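Putative peptide ABC-transport system periplasmic peptide-binding protein (PDB 4OEV) binds nickel(II) outside the cytoplasm as the solute-binding component of an ABC-type importer, probably delivering the metal for uptake. Local coordinates at residues G171-F176 and R191-H196. Numbering follows the deposited sequence.
Sequences GEYVEF and RLIIKH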
ATOM      1  N   GLY A 171      13.812 -11.249 -10.835  1.00 62.98           N
ATOM      2  CA  GLY A 171      13.381 -12.033  -9.685  1.00 60.76           C
ATOM      3  C   GLY A 171      14.380 -12.057  -8.535  1.00 58.41           C
ATOM      4  O   GLY A 171      14.055 -12.500  -7.435  1.00 57.28           O
ATOM      5  N   GLU A 172      15.594 -11.581  -8.795  1.00 58.22           N
ATOM      6  CA  GLU A 172      16.682 -11.636  -7.820  1.00 58.79           C
ATOM      7  C   GLU A 172      16.988 -10.271  -7.205  1.00 54.25           C
ATOM      8  O   GLU A 172      16.901 -10.094  -5.991  1.00 51.86           O
ATOM      9  CB  GLU A 172      17.944 -12.197  -8.472  1.00 67.09           C
ATOM     10  CG  GLU A 172      18.217 -13.676  -8.251  1.00 73.04           C
ATOM     11  CD  GLU A 172      19.700 -14.016  -8.429  1.00 79.40           C
ATOM     12  OE1 GLU A 172      20.558 -13.299  -7.863  1.00 81.29           O
ATOM     13  OE2 GLU A 172      20.017 -15.003  -9.129  1.00 82.54           O
ATOM     14  N   TYR A 173      17.379  -9.310  -8.039  1.00 53.67           N
ATOM     15  CA  TYR A 173      17.743  -7.995  -7.531  1.00 51.26           C
ATOM     16  C   TYR A 173      17.767  -6.932  -8.621  1.00 51.00           C
ATOM     17  O   TYR A 173      17.848  -7.246  -9.809  1.00 56.94           O
ATOM     18  CB  TYR A 173      19.118  -8.052  -6.847  1.00 53.20           C
ATOM     19  CG  TYR A 173      20.286  -8.279  -7.797  1.00 56.07           C
ATOM     20  CD1 TYR A 173      20.916  -7.201  -8.420  1.00 57.17           C
ATOM     21  CD2 TYR A 173      20.782  -9.559  -8.041  1.00 56.81           C
ATOM     22  CE1 TYR A 173      21.983  -7.393  -9.278  1.00 60.20           C
ATOM     23  CE2 TYR A 173      21.862  -9.758  -8.893  1.00 58.28           C
ATOM     24  CZ  TYR A 173      22.456  -8.671  -9.509  1.00 60.41           C
ATOM     25  OH  TYR A 173      23.531  -8.845 -10.357  1.00 61.47           O
ATOM     26  N   VAL A 174      17.720  -5.669  -8.209  1.00 45.96           N
ATOM     27  CA  VAL A 174      17.979  -4.553  -9.120  1.00 47.65           C
ATOM     28  C   VAL A 174      19.155  -3.822  -8.507  1.00 50.95           C
ATOM     29  O   VAL A 174      19.198  -3.684  -7.284  1.00 51.88           O
ATOM     30  CB  VAL A 174      16.756  -3.602  -9.283  1.00 45.66           C
ATOM     31  CG1 VAL A 174      16.952  -2.653 -10.450  1.00 46.79           C
ATOM     32  CG2 VAL A 174      15.432  -4.398  -9.463  1.00 47.89           C
ATOM     33  N   GLU A 175      20.128  -3.418  -9.327  1.00 51.93           N
ATOM     34  CA  GLU A 175      21.316  -2.708  -8.849  1.00 53.30           C
ATOM     35  C   GLU A 175      21.352  -1.251  -9.348  1.00 55.17           C
ATOM     36  O   GLU A 175      21.072  -0.976 -10.518  1.00 60.66           O
ATOM     37  CB  GLU A 175      22.593  -3.435  -9.273  1.00 52.76           C
ATOM     38  CG  GLU A 175      23.884  -2.635  -8.953  1.00 60.66           C
ATOM     39  CD  GLU A 175      25.135  -3.299  -9.498  1.00 64.17           C
ATOM     40  OE1 GLU A 175      25.012  -4.490  -9.869  1.00 65.94           O
ATOM     41  OE2 GLU A 175      26.226  -2.639  -9.551  1.00 64.46           O
ATOM     42  N   PHE A 176      21.693  -0.331  -8.446  1.00 50.97           N
ATOM     43  CA  PHE A 176      21.742   1.094  -8.738  1.00 50.94           C
ATOM     44  C   PHE A 176      23.094   1.683  -8.390  1.00 52.59           C
ATOM     45  O   PHE A 176      23.852   1.090  -7.624  1.00 52.77           O
ATOM     46  CB  PHE A 176      20.687   1.851  -7.947  1.00 49.37           C
ATOM     47  CG  PHE A 176      19.305   1.294  -8.112  1.00 51.41           C
ATOM     48  CD1 PHE A 176      18.842   0.277  -7.282  1.00 46.28           C
ATOM     49  CD2 PHE A 176      18.474   1.769  -9.117  1.00 52.24           C
ATOM     50  CE1 PHE A 176      17.551  -0.245  -7.439  1.00 44.80           C
ATOM     51  CE2 PHE A 176      17.163   1.233  -9.274  1.00 48.73           C
ATOM     52  CZ  PHE A 176      16.723   0.227  -8.439  1.00 44.70           C
ATOM     53  N   ARG A 191      26.879   2.747  -4.121  1.00 60.18           N
ATOM     54  CA  ARG A 191      26.282   1.551  -4.701  1.00 61.27           C
ATOM     55  C   ARG A 191      25.117   1.025  -3.857  1.00 56.56           C
ATOM     56  O   ARG A 191      25.247   0.855  -2.638  1.00 57.72           O
ATOM     57  CB  ARG A 191      27.373   0.489  -4.852  1.00 67.25           C
ATOM     58  CG  ARG A 191      27.043  -0.662  -5.769  1.00 70.77           C
ATOM     59  CD  ARG A 191      28.317  -1.225  -6.441  1.00 77.10           C
ATOM     60  NE  ARG A 191      27.992  -2.464  -7.149  1.00 79.02           N
ATOM     61  CZ  ARG A 191      28.091  -3.679  -6.619  1.00 79.66           C
ATOM     62  NH1 ARG A 191      27.752  -4.751  -7.329  1.00 79.62           N
ATOM     63  NH2 ARG A 191      28.531  -3.825  -5.377  1.00 80.92           N
ATOM     64  N   LEU A 192      23.986   0.743  -4.512  1.00 53.00           N
ATOM     65  CA  LEU A 192      22.785   0.270  -3.826  1.00 51.51           C
ATOM     66  C   LEU A 192      22.115  -0.881  -4.561  1.00 51.28           C
ATOM     67  O   LEU A 192      21.820  -0.793  -5.744  1.00 50.28           O
ATOM     68  CB  LEU A 192      21.778   1.417  -3.631  1.00 50.94           C
ATOM     69  CG  LEU A 192      20.369   1.042  -3.138  1.00 51.04           C
ATOM     70  CD1 LEU A 192      20.390   0.379  -1.746  1.00 48.77           C
ATOM     71  CD2 LEU A 192      19.440   2.246  -3.155  1.00 49.74           C
ATOM     72  N   ILE A 193      21.827  -1.949  -3.821  1.00 52.08           N
ATOM     73  CA  ILE A 193      21.190  -3.138  -4.374  1.00 50.27           C
ATOM     74  C   ILE A 193      19.923  -3.526  -3.594  1.00 47.29           C
ATOM     75  O   ILE A 193      19.954  -3.655  -2.385  1.00 45.91           O
ATOM     76  CB  ILE A 193      22.191  -4.312  -4.389  1.00 51.84           C
ATOM     77  CG1 ILE A 193      23.338  -3.979  -5.359  1.00 55.91           C
ATOM     78  CG2 ILE A 193      21.531  -5.573  -4.786  1.00 49.40           C
ATOM     79  CD1 ILE A 193      24.401  -5.081  -5.482  1.00 58.06           C
ATOM     80  N   ILE A 194      18.802  -3.626  -4.306  1.00 45.75           N
ATOM     81  CA  ILE A 194      17.523  -4.028  -3.746  1.00 45.93           C
ATOM     82  C   ILE A 194      17.259  -5.481  -4.111  1.00 47.02           C
ATOM     83  O   ILE A 194      16.992  -5.829  -5.264  1.00 47.95           O
ATOM     84  CB  ILE A 194      16.368  -3.138  -4.248  1.00 44.53           C
ATOM     85  CG1 ILE A 194      16.712  -1.662  -4.038  1.00 46.69           C
ATOM     86  CG2 ILE A 194      14.978  -3.606  -3.630  1.00 39.18           C
ATOM     87  CD1 ILE A 194      16.802  -1.240  -2.595  1.00 46.11           C
ATOM     88  N   LYS A 195      17.344  -6.334  -3.107  1.00 46.60           N
ATOM     89  CA  LYS A 195      17.234  -7.755  -3.314  1.00 49.82           C
ATOM     90  C   LYS A 195      15.801  -8.215  -3.051  1.00 46.13           C
ATOM     91  O   LYS A 195      15.153  -7.807  -2.071  1.00 42.45           O
ATOM     92  CB  LYS A 195      18.235  -8.480  -2.406  1.00 52.73           C
ATOM     93  CG  LYS A 195      18.457  -9.917  -2.753  1.00 54.05           C
ATOM     94  CD  LYS A 195      19.669 -10.489  -1.993  1.00 52.29           C
ATOM     95  CE  LYS A 195      19.755 -11.963  -2.263  1.00 52.37           C
ATOM     96  NZ  LYS A 195      20.961 -12.573  -1.659  1.00 54.27           N
ATOM     97  N   HIS A 196      15.296  -9.048  -3.950  1.00 45.82           N
ATOM     98  CA  HIS A 196      13.926  -9.515  -3.833  1.00 43.77           C
ATOM     99  C   HIS A 196      13.827 -10.700  -2.898  1.00 44.23           C
ATOM    100  O   HIS A 196      14.131 -11.825  -3.295  1.00 47.58           O
ATOM    101  CB  HIS A 196      13.362  -9.916  -5.193  1.00 43.18           C
ATOM    102  CG  HIS A 196      11.952 -10.444  -5.122  1.00 43.30           C
ATOM    103  ND1 HIS A 196      11.538 -11.559  -5.818  1.00 46.34           N
ATOM    104  CD2 HIS A 196      10.864  -9.994  -4.448  1.00 44.43           C
ATOM    105  CE1 HIS A 196      10.257 -11.789  -5.558  1.00 47.89           C
ATOM    106  NE2 HIS A 196       9.822 -10.850  -4.733  1.00 46.37           N
TER
HETATM  107  O   HOH W   1      16.876 -12.831  -4.531  1.00 54.33           O
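A histidine side chain prolongs the backbone ladder between antiparallel segments 171-176 and 191-196: H196 ND1 donates to G171 O over 3.1 Å. The acceptor lies only 2° from the imidazole plane, although the donor stands above the carbonyl plane; CG anti to the backbone N points the ring at the turn. Next to it, H196 N reaches E172 O at 2.8 Å, nearly straight at 173°, and a bridging water donates to E172 O and H196 O, so E172 O accepts from two donors. Opposite K169 of the neighbouring strand 163-169, E172 and Y173 form a classic beta bulge.

Strands 173-178 and 191-196 are the inner pair of a four-stranded mixed sheet, flanked by 163-169 and 6-11. V174-I194 and F176-L192 are hydrogen-bonded pairs, the shortest link being F176 N to L192 O at 2.7 Å. Their side chains share the buried face, where F176 CE1 meets I194 CG1 at 3.8 Å and L32 of helix 30-33 covers F176, L192 and I194.

On the face bearing Y173, E175, I193 and K195, the aliphatic part of E175 runs alongside I193, CG to CG1 3.9 Å. The extended E175 chain brings OE2 within 3.0 Å of R191 NE in a salt bridge; OE2 is approached from above the carboxylate plane, with the two planar groups 86° apart. I193 CD1 lies against one guanidinium face, R191 NH2 hydrogen-bonds to T6 OG1, and K195 pairs with E206. The H196 side chain lies about 12 Å from the bound nickel ion and is not among its ligands (H26, H480, H481). ND1 must carry a proton to donate to G171, so NE2 of a neutral H196 would be the unprotonated nitrogen.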